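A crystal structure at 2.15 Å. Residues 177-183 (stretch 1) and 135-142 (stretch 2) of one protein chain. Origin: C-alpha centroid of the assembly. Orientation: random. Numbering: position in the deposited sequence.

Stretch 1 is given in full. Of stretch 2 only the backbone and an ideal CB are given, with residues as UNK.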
# COMPACT_ATOMS: atom_id res chain seq x y z
N THR A 177 16.44 -0.67 17.20
CA THR A 177 15.38 -1.66 17.38
C THR A 177 15.24 -2.70 16.28
O THR A 177 14.42 -3.58 16.40
CB THR A 177 14.05 -0.93 17.58
OG1 THR A 177 13.85 0.08 16.56
CG2 THR A 177 14.09 -0.21 18.94
N ARG A 178 16.06 -2.73 15.24
CA ARG A 178 15.74 -3.71 14.18
C ARG A 178 15.55 -5.11 14.72
O ARG A 178 16.27 -5.53 15.58
CB ARG A 178 16.67 -3.67 12.94
CG ARG A 178 17.66 -4.79 12.73
CD ARG A 178 18.61 -4.40 11.58
NE ARG A 178 18.56 -5.31 10.44
CZ ARG A 178 19.08 -5.10 9.23
NH1 ARG A 178 19.74 -3.98 8.90
NH2 ARG A 178 18.96 -6.05 8.31
N PRO A 179 14.54 -5.83 14.24
CA PRO A 179 14.37 -7.20 14.75
C PRO A 179 15.55 -8.14 14.50
O PRO A 179 16.32 -7.97 13.54
CB PRO A 179 13.12 -7.67 14.01
CG PRO A 179 12.36 -6.42 13.77
CD PRO A 179 13.42 -5.44 13.37
N ALA A 180 15.71 -9.08 15.43
CA ALA A 180 16.59 -10.25 15.31
C ALA A 180 16.34 -11.15 14.08
O ALA A 180 17.26 -11.67 13.47
CB ALA A 180 16.45 -11.09 16.59
N ASP A 181 15.07 -11.36 13.73
CA ASP A 181 14.68 -12.34 12.70
C ASP A 181 13.57 -11.70 11.83
O ASP A 181 12.93 -10.75 12.26
CB ASP A 181 14.13 -13.56 13.39
CG ASP A 181 12.87 -13.24 14.16
OD1 ASP A 181 13.03 -12.65 15.26
OD2 ASP A 181 11.73 -13.47 13.62
N GLU A 182 13.40 -12.17 10.60
CA GLU A 182 12.29 -11.77 9.74
C GLU A 182 11.51 -13.04 9.56
O GLU A 182 12.06 -14.00 9.05
CB GLU A 182 12.76 -11.29 8.35
CG GLU A 182 13.33 -9.90 8.33
CD GLU A 182 13.97 -9.62 7.01
OE1 GLU A 182 13.42 -8.76 6.28
OE2 GLU A 182 15.00 -10.26 6.72
N ASP A 183 10.25 -13.06 9.98
CA ASP A 183 9.38 -14.18 9.69
C ASP A 183 8.75 -13.94 8.26
O ASP A 183 7.73 -13.29 8.10
CB ASP A 183 8.37 -14.21 10.82
CG ASP A 183 7.26 -15.19 10.57
OD1 ASP A 183 7.45 -16.06 9.74
OD2 ASP A 183 6.21 -15.09 11.21
N UNK A 135 11.26 -7.12 -0.45
CA UNK A 135 11.19 -5.94 0.35
C UNK A 135 11.63 -6.18 1.81
O UNK A 135 11.02 -5.65 2.79
CB UNK A 135 9.76 -5.39 0.31
N UNK A 136 12.66 -7.01 1.99
CA UNK A 136 13.11 -7.36 3.33
C UNK A 136 13.92 -6.25 3.95
O UNK A 136 14.17 -5.23 3.31
CB UNK A 136 13.93 -8.65 3.30
N UNK A 137 14.32 -6.44 5.21
CA UNK A 137 15.15 -5.43 5.93
C UNK A 137 16.47 -5.12 5.25
O UNK A 137 16.95 -3.94 5.35
CB UNK A 137 15.44 -5.91 7.35
N UNK A 138 17.05 -6.12 4.53
CA UNK A 138 18.26 -5.76 3.65
C UNK A 138 17.94 -4.70 2.60
O UNK A 138 18.79 -3.90 2.22
CB UNK A 138 18.78 -7.00 2.92
N UNK A 139 16.69 -4.53 2.23
CA UNK A 139 16.36 -3.49 1.24
C UNK A 139 15.81 -2.26 1.91
O UNK A 139 16.04 -1.07 1.49
CB UNK A 139 15.35 -4.01 0.22
N UNK A 140 14.96 -2.51 2.88
CA UNK A 140 14.18 -1.42 3.42
C UNK A 140 14.99 -0.55 4.36
O UNK A 140 14.74 0.64 4.45
CB UNK A 140 12.95 -1.97 4.14
N UNK A 141 15.94 -1.12 5.08
CA UNK A 141 16.69 -0.30 6.05
C UNK A 141 17.63 0.68 5.28
O UNK A 141 17.52 1.92 5.43
CB UNK A 141 17.49 -1.19 7.00
N UNK A 142 18.47 0.16 4.37
CA UNK A 142 19.11 1.13 3.48
C UNK A 142 18.16 2.15 2.82
O UNK A 142 18.55 3.30 2.65
CB UNK A 142 19.85 0.37 2.38

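Position 135 precedes the helix, and its CA-to-CB bond points sideways, with no atom of stretch 1 within 5.5 Å of the ideal CB. Many side chains would do. The deposited residue is Arg135, which makes no contact with stretch 1.

Position 136 lies directly before the first helical turn, with phi/psi of -78/176°, and its CB points toward stretch 1, where the ideal CB sits a tight 3.0 Å from Glu182 OE1. A small residue without negative charge suits such close quarters; of the usual residues before a helix, serine or glycine fits well, threonine or asparagine perhaps, while aspartate would set a second negative charge beside Glu182. It is Ser136, at the N-cap position, with chi1 in p; its OG is hydrogen-bonded to a residue just outside the stretch.

At position 137 the backbone enters the helix, so its amide has no carbonyl a turn earlier within the helix to bind. Glu182 supplies the acceptor: the N of 137 donates to Glu182 OE1 at 2.7 Å, with a nearly linear angle of 171°. This bond would be open to any residue but proline. The CB points toward stretch 1, with the ideal CB 3.6 Å from Arg178 NH2 and 3.7 Å from Glu182 OE1; beyond it lies the ring of Pro179, so a medium-sized aliphatic such as leucine, isoleucine or methionine would suit. Leu137 is found, covered more by stretch 1 than any other residue of its stretch. Its CD1 reaches to 4.3 Å from Pro179 CD, an apolar contact.

Position 138 points sideways, its ideal CB 5.5 Å from Arg178 NH2; small or polar residues would serve equally. With Ala138 the backbone does the work: its N donates to a water at 2.9 Å, and that water donates to Glu182 OE2 at 2.7 Å, so both carboxylate oxygens serve the start of the helix.

Positions 139 and 140 are out of reach, and stretch 1 sets no preference. They hold Val139 and Thr140, whose amides both bond to Ser136 O.

Position 141, one turn after 137, again points toward stretch 1, its ideal CB 4.1 Å from Arg178 NH1. A modest apolar side chain could pack on the guanidinium, as valine, isoleucine or leucine might. In Val141, CG2 lies over one guanidinium face, 4.0 Å from Arg178 NH1.

Position 142 points sideways into space left free by stretch 1. Its N has no bond to the preceding turn, where the helix kinks, which suits proline; Pro142 is deposited.

Stretch 2 135-142: RSLAVTVP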
# COMPACT_ATOMS: atom_id res chain seq x y z
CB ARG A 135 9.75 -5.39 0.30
CG ARG A 135 9.71 -3.87 0.54
CD ARG A 135 8.68 -3.52 1.63
NE ARG A 135 8.72 -2.07 1.87
CZ ARG A 135 8.19 -1.44 2.91
NH1 ARG A 135 7.52 -2.08 3.85
NH2 ARG A 135 8.37 -0.15 3.03
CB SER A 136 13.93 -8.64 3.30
OG SER A 136 15.01 -8.47 2.45
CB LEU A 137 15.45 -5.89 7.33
CG LEU A 137 14.22 -6.05 8.24
CD1 LEU A 137 14.58 -6.89 9.46
CD2 LEU A 137 13.67 -4.69 8.64
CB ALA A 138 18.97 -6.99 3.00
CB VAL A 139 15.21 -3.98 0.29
CG1 VAL A 139 14.58 -2.84 -0.47
CG2 VAL A 139 15.68 -5.01 -0.68
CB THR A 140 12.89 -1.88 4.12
OG1 THR A 140 13.19 -2.83 5.14
CG2 THR A 140 11.85 -2.43 3.12
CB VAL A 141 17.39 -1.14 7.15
CG1 VAL A 141 18.20 -0.21 8.06
CG2 VAL A 141 16.43 -1.97 7.96
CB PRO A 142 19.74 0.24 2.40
CG PRO A 142 20.11 -1.03 3.10
CD PRO A 142 18.98 -1.22 4.15
O HOH W 1 16.78 -8.87 5.32
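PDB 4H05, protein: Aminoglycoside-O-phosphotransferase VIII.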